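Galactose-binding-like protein (PDB 7M1B) probably binds carbohydrate, possibly galactose, and may have a degradative role, as a SusE-like protein of a gut Bacteroides species. Local coordinates at residues A109-I117 / V180-E191; H236-H245 / W274-Y283. All blocks are in the same frame, centred on the assembly; numbering follows the deposited sequence.

Interaction 1: A109-I117 / V180-E191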
loop_
_atom_site.group_PDB
_atom_site.type_symbol
_atom_site.label_atom_id
_atom_site.label_comp_id
_atom_site.label_asym_id
_atom_site.label_seq_id
_atom_site.Cartn_x
_atom_site.Cartn_y
_atom_site.Cartn_z
ATOM N N ALA A 109 24.260 -22.693 3.730
ATOM C CA ALA A 109 23.160 -21.725 3.632
ATOM C C ALA A 109 22.250 -21.788 4.854
ATOM O O ALA A 109 21.828 -20.721 5.330
ATOM C CB ALA A 109 22.408 -21.835 2.311
ATOM N N TYR A 110 21.987 -22.989 5.406
ATOM C CA TYR A 110 20.965 -23.015 6.466
ATOM C C TYR A 110 21.448 -22.313 7.753
ATOM O O TYR A 110 20.672 -21.805 8.596
ATOM C CB TYR A 110 20.480 -24.454 6.689
ATOM C CG TYR A 110 21.408 -25.304 7.519
ATOM C CD1 TYR A 110 22.612 -25.801 7.009
ATOM C CD2 TYR A 110 21.050 -25.633 8.816
ATOM C CE1 TYR A 110 23.460 -26.544 7.819
ATOM C CE2 TYR A 110 21.880 -26.368 9.639
ATOM C CZ TYR A 110 23.076 -26.836 9.123
ATOM O OH TYR A 110 23.992 -27.716 9.920
ATOM N N LEU A 111 22.778 -22.283 7.902
ATOM C CA LEU A 111 23.425 -21.693 9.062
ATOM C C LEU A 111 23.453 -20.172 8.923
ATOM O O LEU A 111 23.137 -19.457 9.886
ATOM C CB LEU A 111 24.847 -22.274 9.191
ATOM C CG LEU A 111 24.957 -23.640 9.876
ATOM C CD1 LEU A 111 26.421 -24.049 10.061
ATOM C CD2 LEU A 111 24.230 -23.647 11.223
ATOM N N THR A 112 23.871 -19.685 7.745
ATOM C CA THR A 112 23.828 -18.255 7.478
ATOM C C THR A 112 22.387 -17.785 7.630
ATOM O O THR A 112 22.165 -16.721 8.210
ATOM C CB THR A 112 24.331 -17.909 6.071
ATOM O OG1 THR A 112 25.725 -18.200 6.089
ATOM C CG2 THR A 112 24.196 -16.442 5.721
ATOM N N ALA A 113 21.438 -18.624 7.179
ATOM C CA ALA A 113 20.033 -18.211 7.260
ATOM C C ALA A 113 19.561 -17.985 8.699
ATOM O O ALA A 113 18.931 -16.983 8.976
ATOM C CB ALA A 113 19.105 -19.177 6.552
ATOM N N ILE A 114 19.871 -18.934 9.591
ATOM C CA ILE A 114 19.448 -18.818 10.993
ATOM C C ILE A 114 20.224 -17.702 11.716
ATOM O O ILE A 114 19.672 -17.008 12.574
ATOM C CB ILE A 114 19.509 -20.173 11.735
ATOM C CG1 ILE A 114 18.524 -20.251 12.908
ATOM C CG2 ILE A 114 20.933 -20.464 12.223
ATOM C CD1 ILE A 114 17.049 -20.225 12.541
ATOM N N GLU A 115 21.485 -17.477 11.300
ATOM C CA GLU A 115 22.359 -16.517 11.964
ATOM C C GLU A 115 22.007 -15.065 11.637
ATOM O O GLU A 115 22.106 -14.185 12.498
ATOM C CB GLU A 115 23.834 -16.872 11.829
ATOM C CG GLU A 115 24.165 -18.126 12.611
ATOM C CD GLU A 115 25.601 -18.606 12.457
ATOM O OE1 GLU A 115 26.490 -17.742 12.139
ATOM O OE2 GLU A 115 25.825 -19.879 12.600
ATOM N N GLU A 116 21.539 -14.821 10.410
ATOM C CA GLU A 116 21.240 -13.486 9.926
ATOM C C GLU A 116 19.733 -13.181 10.009
ATOM O O GLU A 116 19.311 -12.150 9.490
ATOM C CB GLU A 116 21.739 -13.346 8.487
ATOM C CG GLU A 116 23.260 -13.516 8.373
ATOM C CD GLU A 116 23.976 -12.339 9.015
ATOM O OE1 GLU A 116 23.538 -11.161 8.819
ATOM O OE2 GLU A 116 24.952 -12.605 9.736
ATOM N N ILE A 117 18.927 -14.069 10.617
ATOM C CA ILE A 117 17.473 -13.974 10.523
ATOM C C ILE A 117 17.048 -12.755 11.324
ATOM O O ILE A 117 17.728 -12.442 12.322
ATOM C CB ILE A 117 16.777 -15.278 11.005
ATOM C CG1 ILE A 117 15.298 -15.358 10.472
ATOM C CG2 ILE A 117 16.888 -15.552 12.529
ATOM C CD1 ILE A 117 14.615 -16.672 10.855
ATOM N N VAL A 180 11.570 -20.592 15.032
ATOM C CA VAL A 180 11.929 -20.787 13.635
ATOM C C VAL A 180 13.109 -21.751 13.527
ATOM O O VAL A 180 14.110 -21.659 14.246
ATOM C CB VAL A 180 12.234 -19.487 12.845
ATOM C CG1 VAL A 180 12.403 -19.846 11.342
ATOM C CG2 VAL A 180 11.190 -18.375 13.050
ATOM N N ARG A 181 13.012 -22.715 12.604
ATOM C CA ARG A 181 14.134 -23.603 12.277
ATOM C C ARG A 181 14.259 -23.636 10.757
ATOM O O ARG A 181 13.182 -23.541 10.080
ATOM C CB ARG A 181 13.877 -25.000 12.854
ATOM C CG ARG A 181 14.630 -25.274 14.150
ATOM C CD ARG A 181 14.568 -26.721 14.588
ATOM N NE ARG A 181 15.916 -27.227 14.771
ATOM C CZ ARG A 181 16.219 -28.456 15.166
ATOM N NH1 ARG A 181 15.255 -29.318 15.441
ATOM N NH2 ARG A 181 17.484 -28.820 15.285
ATOM N N VAL A 182 15.513 -23.705 10.243
ATOM C CA VAL A 182 15.806 -23.746 8.799
ATOM C C VAL A 182 16.456 -25.099 8.544
ATOM O O VAL A 182 17.341 -25.485 9.312
ATOM C CB VAL A 182 16.721 -22.583 8.341
ATOM C CG1 VAL A 182 16.630 -22.414 6.805
ATOM C CG2 VAL A 182 16.259 -21.240 8.980
ATOM N N ARG A 183 16.018 -25.754 7.445
ATOM C CA ARG A 183 16.569 -27.051 6.998
ATOM C C ARG A 183 16.778 -27.056 5.477
ATOM O O ARG A 183 16.242 -26.189 4.781
ATOM C CB ARG A 183 15.755 -28.269 7.490
ATOM C CG ARG A 183 14.344 -28.443 6.856
ATOM C CD ARG A 183 13.537 -29.453 7.658
ATOM N NE ARG A 183 12.139 -29.456 7.209
ATOM C CZ ARG A 183 11.689 -30.078 6.119
ATOM N NH1 ARG A 183 12.535 -30.745 5.344
ATOM N NH2 ARG A 183 10.395 -30.015 5.807
ATOM N N ASP A 184 17.613 -27.987 4.972
ATOM C CA ASP A 184 17.921 -28.045 3.536
ATOM C C ASP A 184 17.485 -29.423 3.033
ATOM O O ASP A 184 17.003 -30.224 3.862
ATOM C CB ASP A 184 19.369 -27.631 3.226
ATOM C CG ASP A 184 20.437 -28.591 3.813
ATOM O OD1 ASP A 184 20.105 -29.738 4.236
ATOM O OD2 ASP A 184 21.643 -28.219 3.861
ATOM N N LEU A 185 17.651 -29.660 1.702
ATOM C CA LEU A 185 17.195 -30.895 1.074
ATOM C C LEU A 185 18.257 -31.988 1.250
ATOM O O LEU A 185 18.116 -33.076 0.695
ATOM C CB LEU A 185 16.953 -30.622 -0.416
ATOM C CG LEU A 185 15.540 -30.172 -0.796
ATOM C CD1 LEU A 185 15.456 -29.898 -2.298
ATOM C CD2 LEU A 185 14.506 -31.236 -0.379
ATOM N N TYR A 186 19.291 -31.695 2.045
ATOM C CA TYR A 186 20.350 -32.621 2.406
ATOM C C TYR A 186 20.193 -33.138 3.832
ATOM O O TYR A 186 21.079 -33.822 4.302
ATOM C CB TYR A 186 21.674 -31.863 2.338
ATOM C CG TYR A 186 21.991 -31.449 0.926
ATOM C CD1 TYR A 186 22.336 -32.354 -0.045
ATOM C CD2 TYR A 186 21.867 -30.135 0.526
ATOM C CE1 TYR A 186 22.631 -31.997 -1.347
ATOM C CE2 TYR A 186 22.131 -29.749 -0.780
ATOM C CZ TYR A 186 22.541 -30.684 -1.722
ATOM O OH TYR A 186 22.801 -30.302 -3.015
ATOM N N ASP A 187 19.105 -32.799 4.537
ATOM C CA ASP A 187 18.840 -33.331 5.871
ATOM C C ASP A 187 19.602 -32.584 6.973
ATOM O O ASP A 187 19.620 -33.044 8.111
ATOM C CB ASP A 187 18.989 -34.860 5.938
ATOM C CG ASP A 187 18.041 -35.593 5.000
ATOM O OD1 ASP A 187 16.834 -35.631 5.303
ATOM O OD2 ASP A 187 18.519 -36.111 3.967
ATOM N N ASN A 188 20.196 -31.419 6.664
ATOM C CA ASN A 188 20.788 -30.584 7.713
ATOM C C ASN A 188 19.654 -29.766 8.356
ATOM O O ASN A 188 18.669 -29.557 7.663
ATOM C CB ASN A 188 21.880 -29.666 7.118
ATOM C CG ASN A 188 22.984 -30.399 6.410
ATOM O OD1 ASN A 188 23.560 -31.300 6.990
ATOM N ND2 ASN A 188 23.248 -30.034 5.170
ATOM N N GLN A 189 19.732 -29.419 9.665
ATOM C CA GLN A 189 18.718 -28.573 10.332
ATOM C C GLN A 189 19.331 -27.697 11.420
ATOM O O GLN A 189 20.130 -28.210 12.215
ATOM C CB GLN A 189 17.717 -29.426 11.138
ATOM C CG GLN A 189 16.266 -29.220 10.694
ATOM C CD GLN A 189 15.312 -29.810 11.704
ATOM O OE1 GLN A 189 15.580 -30.847 12.306
ATOM N NE2 GLN A 189 14.192 -29.136 11.912
ATOM N N SER A 190 18.842 -26.437 11.539
ATOM C CA SER A 190 19.513 -25.411 12.337
ATOM C C SER A 190 19.089 -25.533 13.800
ATOM O O SER A 190 18.160 -26.290 14.091
ATOM C CB SER A 190 19.262 -24.030 11.771
ATOM O OG SER A 190 17.896 -23.668 11.978
ATOM N N GLU A 191 19.765 -24.806 14.712
ATOM C CA GLU A 191 19.226 -24.512 16.040
ATOM C C GLU A 191 17.973 -23.655 15.859
ATOM O O GLU A 191 17.840 -22.985 14.832
ATOM C CB GLU A 191 20.237 -23.739 16.910
ATOM C CG GLU A 191 20.918 -22.571 16.171
ATOM C CD GLU A 191 22.181 -22.794 15.329
ATOM O OE1 GLU A 191 22.132 -23.547 14.299
ATOM O OE2 GLU A 191 23.221 -22.163 15.665
#

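Interaction 2: H236-H245 / W274-Y283. With EDO (1,2-ethanediol), chain B.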
loop_
_atom_site.group_PDB
_atom_site.type_symbol
_atom_site.label_atom_id
_atom_site.label_comp_id
_atom_site.label_asym_id
_atom_site.label_seq_id
_atom_site.Cartn_x
_atom_site.Cartn_y
_atom_site.Cartn_z
ATOM N N HIS A 236 -17.287 12.043 2.192
ATOM C CA HIS A 236 -17.272 11.019 1.150
ATOM C C HIS A 236 -18.676 10.392 1.065
ATOM O O HIS A 236 -19.555 10.736 1.870
ATOM C CB HIS A 236 -16.215 9.973 1.495
ATOM C CG HIS A 236 -16.576 9.142 2.702
ATOM N ND1 HIS A 236 -16.566 9.731 4.009
ATOM C CD2 HIS A 236 -17.140 7.926 2.842
ATOM C CE1 HIS A 236 -16.997 8.801 4.894
ATOM N NE2 HIS A 236 -17.308 7.688 4.192
ATOM N N GLY A 237 -18.892 9.597 -0.001
ATOM C CA GLY A 237 -20.089 8.800 -0.187
ATOM C C GLY A 237 -20.821 9.206 -1.464
ATOM O O GLY A 237 -20.433 10.169 -2.198
ATOM N N LEU A 238 -21.896 8.487 -1.736
ATOM C CA LEU A 238 -22.615 8.558 -3.013
ATOM C C LEU A 238 -23.036 9.965 -3.329
ATOM O O LEU A 238 -22.805 10.465 -4.457
ATOM C CB LEU A 238 -23.834 7.648 -2.953
ATOM C CG LEU A 238 -24.631 7.595 -4.250
ATOM C CD1 LEU A 238 -23.794 6.974 -5.415
ATOM C CD2 LEU A 238 -25.915 6.734 -4.022
ATOM N N ASN A 239 -23.619 10.653 -2.334
ATOM C CA ASN A 239 -24.212 11.957 -2.529
ATOM C C ASN A 239 -23.242 13.128 -2.278
ATOM O O ASN A 239 -23.660 14.268 -2.160
ATOM C CB ASN A 239 -25.531 12.107 -1.780
ATOM C CG ASN A 239 -26.677 11.401 -2.457
ATOM O OD1 ASN A 239 -26.563 11.047 -3.640
ATOM N ND2 ASN A 239 -27.749 11.150 -1.710
ATOM N N SER A 240 -21.981 12.825 -1.998
ATOM C CA SER A 240 -20.992 13.850 -1.707
ATOM C C SER A 240 -20.570 14.619 -2.967
ATOM O O SER A 240 -20.402 14.000 -4.053
ATOM C CB SER A 240 -19.802 13.200 -1.103
ATOM O OG SER A 240 -18.752 14.143 -0.859
ATOM N N TRP A 241 -20.371 15.921 -2.764
ATOM C CA TRP A 241 -19.793 16.803 -3.811
ATOM C C TRP A 241 -18.292 17.039 -3.553
ATOM O O TRP A 241 -17.645 17.909 -4.186
ATOM C CB TRP A 241 -20.574 18.155 -3.905
ATOM C CG TRP A 241 -21.406 18.172 -5.171
ATOM C CD1 TRP A 241 -21.176 18.956 -6.286
ATOM C CD2 TRP A 241 -22.560 17.369 -5.487
ATOM N NE1 TRP A 241 -22.110 18.666 -7.228
ATOM C CE2 TRP A 241 -22.941 17.684 -6.792
ATOM C CE3 TRP A 241 -23.243 16.337 -4.807
ATOM C CZ2 TRP A 241 -24.046 17.114 -7.415
ATOM C CZ3 TRP A 241 -24.314 15.719 -5.438
ATOM C CH2 TRP A 241 -24.689 16.104 -6.738
ATOM N N ASN A 242 -17.676 16.283 -2.626
ATOM C CA ASN A 242 -16.261 16.559 -2.331
ATOM C C ASN A 242 -15.321 15.924 -3.365
ATOM O O ASN A 242 -15.653 14.918 -4.002
ATOM C CB ASN A 242 -15.936 15.816 -1.032
ATOM C CG ASN A 242 -14.576 16.214 -0.473
ATOM O OD1 ASN A 242 -14.277 17.392 -0.365
ATOM N ND2 ASN A 242 -13.654 15.275 -0.324
ATOM N N TYR A 243 -14.183 16.610 -3.605
ATOM C CA TYR A 243 -13.206 15.962 -4.479
ATOM C C TYR A 243 -11.910 16.769 -4.370
ATOM O O TYR A 243 -11.884 17.851 -3.823
ATOM C CB TYR A 243 -13.630 16.129 -5.970
ATOM C CG TYR A 243 -14.084 17.520 -6.370
ATOM C CD1 TYR A 243 -13.163 18.570 -6.656
ATOM C CD2 TYR A 243 -15.438 17.808 -6.529
ATOM C CE1 TYR A 243 -13.590 19.856 -6.991
ATOM C CE2 TYR A 243 -15.874 19.077 -6.848
ATOM C CZ TYR A 243 -14.956 20.081 -7.164
ATOM O OH TYR A 243 -15.455 21.303 -7.445
ATOM N N ALA A 244 -10.812 16.136 -4.816
ATOM C CA ALA A 244 -9.631 16.886 -5.286
ATOM C C ALA A 244 -9.594 16.672 -6.803
ATOM O O ALA A 244 -9.743 15.533 -7.309
ATOM C CB ALA A 244 -8.340 16.370 -4.665
ATOM N N HIS A 245 -9.355 17.738 -7.563
ATOM C CA HIS A 245 -9.599 17.718 -9.018
ATOM C C HIS A 245 -8.383 18.289 -9.721
ATOM O O HIS A 245 -7.880 19.344 -9.320
ATOM C CB HIS A 245 -10.792 18.670 -9.312
ATOM C CG HIS A 245 -11.421 18.472 -10.656
ATOM N ND1 HIS A 245 -10.744 18.691 -11.870
ATOM C CD2 HIS A 245 -12.687 18.152 -10.995
ATOM C CE1 HIS A 245 -11.601 18.444 -12.868
ATOM N NE2 HIS A 245 -12.810 18.191 -12.354
ATOM N N TRP A 274 -12.001 6.417 -2.423
ATOM C CA TRP A 274 -13.285 6.729 -3.027
ATOM C C TRP A 274 -13.154 7.622 -4.240
ATOM O O TRP A 274 -12.422 8.600 -4.189
ATOM C CB TRP A 274 -14.187 7.498 -2.044
ATOM C CG TRP A 274 -14.707 6.623 -0.936
ATOM C CD1 TRP A 274 -15.964 6.094 -0.882
ATOM C CD2 TRP A 274 -14.078 6.350 0.324
ATOM N NE1 TRP A 274 -16.175 5.498 0.342
ATOM C CE2 TRP A 274 -15.028 5.635 1.097
ATOM C CE3 TRP A 274 -12.800 6.584 0.867
ATOM C CZ2 TRP A 274 -14.732 5.141 2.387
ATOM C CZ3 TRP A 274 -12.541 6.156 2.168
ATOM C CH2 TRP A 274 -13.484 5.432 2.906
ATOM N N GLN A 275 -13.895 7.244 -5.313
ATOM C CA GLN A 275 -13.984 8.061 -6.509
ATOM C C GLN A 275 -14.957 9.240 -6.276
ATOM O O GLN A 275 -15.895 9.142 -5.472
ATOM C CB GLN A 275 -14.596 7.250 -7.671
ATOM C CG GLN A 275 -13.643 6.136 -8.152
ATOM C CD GLN A 275 -14.393 5.255 -9.126
ATOM O OE1 GLN A 275 -15.080 5.730 -10.034
ATOM N NE2 GLN A 275 -14.228 3.951 -8.940
ATOM N N ARG A 276 -14.766 10.327 -7.063
ATOM C CA ARG A 276 -15.736 11.442 -7.003
ATOM C C ARG A 276 -17.035 10.875 -7.600
ATOM O O ARG A 276 -17.059 10.088 -8.561
ATOM C CB ARG A 276 -15.192 12.597 -7.893
ATOM C CG ARG A 276 -16.204 13.721 -8.124
ATOM C CD ARG A 276 -17.019 13.514 -9.389
ATOM N NE ARG A 276 -16.144 13.589 -10.598
ATOM C CZ ARG A 276 -15.924 14.732 -11.295
ATOM N NH1 ARG A 276 -16.573 15.878 -10.968
ATOM N NH2 ARG A 276 -15.071 14.680 -12.276
ATOM N N SER A 277 -18.180 11.314 -7.038
ATOM C CA SER A 277 -19.442 10.631 -7.257
ATOM C C SER A 277 -20.533 11.585 -7.727
ATOM O O SER A 277 -21.088 11.363 -8.806
ATOM C CB SER A 277 -19.819 9.908 -5.992
ATOM O OG SER A 277 -19.932 10.910 -4.951
ATOM N N MET A 278 -20.931 12.598 -6.901
ATOM C CA MET A 278 -21.958 13.572 -7.233
ATOM C C MET A 278 -23.248 12.866 -7.641
ATOM O O MET A 278 -23.923 13.220 -8.629
ATOM C CB MET A 278 -21.467 14.525 -8.349
ATOM C CG MET A 278 -20.287 15.333 -7.856
ATOM S SD MET A 278 -19.703 16.381 -9.119
ATOM C CE MET A 278 -18.390 17.055 -8.248
ATOM N N GLY A 279 -23.621 11.890 -6.827
ATOM C CA GLY A 279 -24.859 11.168 -7.056
ATOM C C GLY A 279 -24.684 9.795 -7.728
ATOM O O GLY A 279 -25.598 8.963 -7.757
ATOM N N GLY A 280 -23.506 9.537 -8.263
ATOM C CA GLY A 280 -23.094 8.274 -8.856
ATOM C C GLY A 280 -22.737 8.334 -10.347
ATOM O O GLY A 280 -22.042 7.424 -10.837
ATOM N N SER A 281 -23.224 9.352 -11.071
ATOM C CA SER A 281 -23.018 9.265 -12.511
ATOM C C SER A 281 -21.557 9.505 -12.894
ATOM O O SER A 281 -21.160 9.194 -14.003
ATOM C CB SER A 281 -23.903 10.224 -13.269
ATOM O OG SER A 281 -23.554 11.551 -12.946
ATOM N N TYR A 282 -20.751 10.032 -11.969
ATOM C CA TYR A 282 -19.335 10.303 -12.241
ATOM C C TYR A 282 -18.407 9.128 -11.972
ATOM O O TYR A 282 -17.201 9.206 -12.213
ATOM C CB TYR A 282 -18.862 11.557 -11.508
ATOM C CG TYR A 282 -19.336 12.774 -12.237
ATOM C CD1 TYR A 282 -20.600 13.327 -11.945
ATOM C CD2 TYR A 282 -18.476 13.486 -13.075
ATOM C CE1 TYR A 282 -21.040 14.464 -12.626
ATOM C CE2 TYR A 282 -18.925 14.574 -13.817
ATOM C CZ TYR A 282 -20.187 15.125 -13.515
ATOM O OH TYR A 282 -20.621 16.243 -14.206
ATOM N N TYR A 283 -18.953 8.068 -11.363
ATOM C CA TYR A 283 -18.098 6.906 -11.176
ATOM C C TYR A 283 -17.560 6.356 -12.498
ATOM O O TYR A 283 -18.232 6.331 -13.554
ATOM C CB TYR A 283 -18.807 5.799 -10.356
ATOM C CG TYR A 283 -19.078 6.120 -8.911
ATOM C CD1 TYR A 283 -18.109 6.742 -8.111
ATOM C CD2 TYR A 283 -20.284 5.734 -8.306
ATOM C CE1 TYR A 283 -18.362 7.006 -6.761
ATOM C CE2 TYR A 283 -20.536 5.978 -6.943
ATOM C CZ TYR A 283 -19.544 6.543 -6.165
ATOM O OH TYR A 283 -19.776 6.845 -4.841
HETATM C C1 EDO B . -17.010 20.251 -10.625
HETATM O O1 EDO B . -18.183 19.464 -10.798
HETATM C C2 EDO B . -15.801 19.443 -10.937
HETATM O O2 EDO B . -15.896 18.478 -12.030
HETATM O O HOH W 1 -27.981 9.596 -5.458
HETATM O O HOH W 2 -17.849 13.630 -4.998
HETATM O O HOH W 3 -14.694 17.059 -14.039
#

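Interaction 1: A109-I117 / V180-E191
The Tyr110 ring is covered on one face by Asn188, whose CB lies 3.8 Å from the ring centroid in a CH-pi contact. The opposite face carries CG of its own neighbour Leu111. Ser190 N approaches the ring edge, 3.6 Å from Tyr110 CE2, close to the ring plane. The amide of Asn188 runs nearly parallel to the ring, 16° between the planes. Tyr110 CG sits between the backbone N and the carbonyl carbon (chi1 79°), and this lays the ring against residues 188-190.

Asn188 is itself held by Asp184. Its ND2 donates to the syn lone pair of Asp184 OD2 at 2.8 Å. Asp184 OD1 takes the backbone N of Tyr186 and of Asn188 from opposite faces of the carboxylate. The Tyr186 bond makes an Asx turn.

Along the helix and just past it the contacts are mostly apolar. Ile114 CD1 meets Val182 CG2 at 3.8 Å. Ala113 CB lies against Val182 CG1, and Ile117 CD1 touches Val180 CG1 at 3.9 Å. Two contacts are carbon to oxygen: Ile114 CG1 comes within 3.4 Å of the carbonyl Glu191 O, and Leu111 CD2 meets the carboxylate Glu191 OE1. No hydrogen bond joins the two segments. Within 180-191, Ser190 OG accepts from Val182 N and donates to Glu191 O.

Ala113 touches Leu138 on strand 138-144, and Ala113 O is hydrogen-bonded to Thr130 OG1 on strand 125-131. Helix 109-115 thus meets strands of both sheets. Ile117, just after the helix, reaches Ile128. The helix axis lies 7.8 Å from that of strand 180-183 and runs nearly antiparallel to it. This is plain helix-on-sheet packing in a two-sheet, antiparallel beta domain, over the end of strand 176-183 and the connection to strand 193-197.

Interaction 2: H236-H245 / W274-Y283
Leu238 O accepts from Gly279 N at 2.9 Å, and Ser240 O accepts from Met278 N at 3.2 Å, so the type I turn 237-240 is laced to the type I' turn 277-280. Ser277 OG lies 2.9 Å from both Gly237 O and Leu238 O. Water 2 donates to Ser240 O and Asn242 O and accepts from Ser277 N.

Met278 lies across the Trp241 indole. Its CG stands 3.7 Å from the centroid of the five-membered ring, 10° off the normal, and SD lies over the same face in a Met-aromatic contact. With CG beside the backbone N (chi1 -64°) and the chain extended beyond, Met278 CE reaches Tyr243 CD2 at 3.5 Å. Tyr243 OH bonds to Ala224 O, and Tyr243 CB meets Arg276 CG. Replacing Tyr243 by alanine is likely to leave Met278 CE and the nearby ethanediol without their aromatic wall and Ala224 O without its hydroxyl mate. Leu238 CD1 packs on Tyr283 CE2 at 3.7 Å. His236 CD2 lies over one face of Trp274.

A 1,2-ethanediol, probably from the crystallisation liquor, sits beside Tyr243. Its O2 accepts from Arg276 NH1 at 2.9 Å and weakly from His245 NE2. Water 3 links the same three groups. One face of the Arg276 guanidinium is covered by Tyr282 CD2, and NH2 also bonds to Ala286 O. The site that takes the diol could be consistent with carbohydrate binding, which is inferred only. This is loop-to-loop packing at the end of a galactose-binding-like beta-sandwich.

Overall arrangement
The modelled chain begins at residue 108, and helix 109-115 comes first. Interaction 1 closes a loop of 62 residues, built of strands and turns, by bringing this helix onto the end of strand 176-183. It ties the N-terminal helix to that strand and the connection after it, in the smaller two-sheet domain. The chain then runs through strand 193-197 into the larger beta domain. There interaction 2 closes a shorter loop of 28 residues. It joins the stretch leading into strand 244-245 to the loop that follows strand 256-274. The two loops are in series and neither nest nor cross. The centres of interaction 1 and interaction 2 are about 53 Å apart, on opposite sides of the chain's centre.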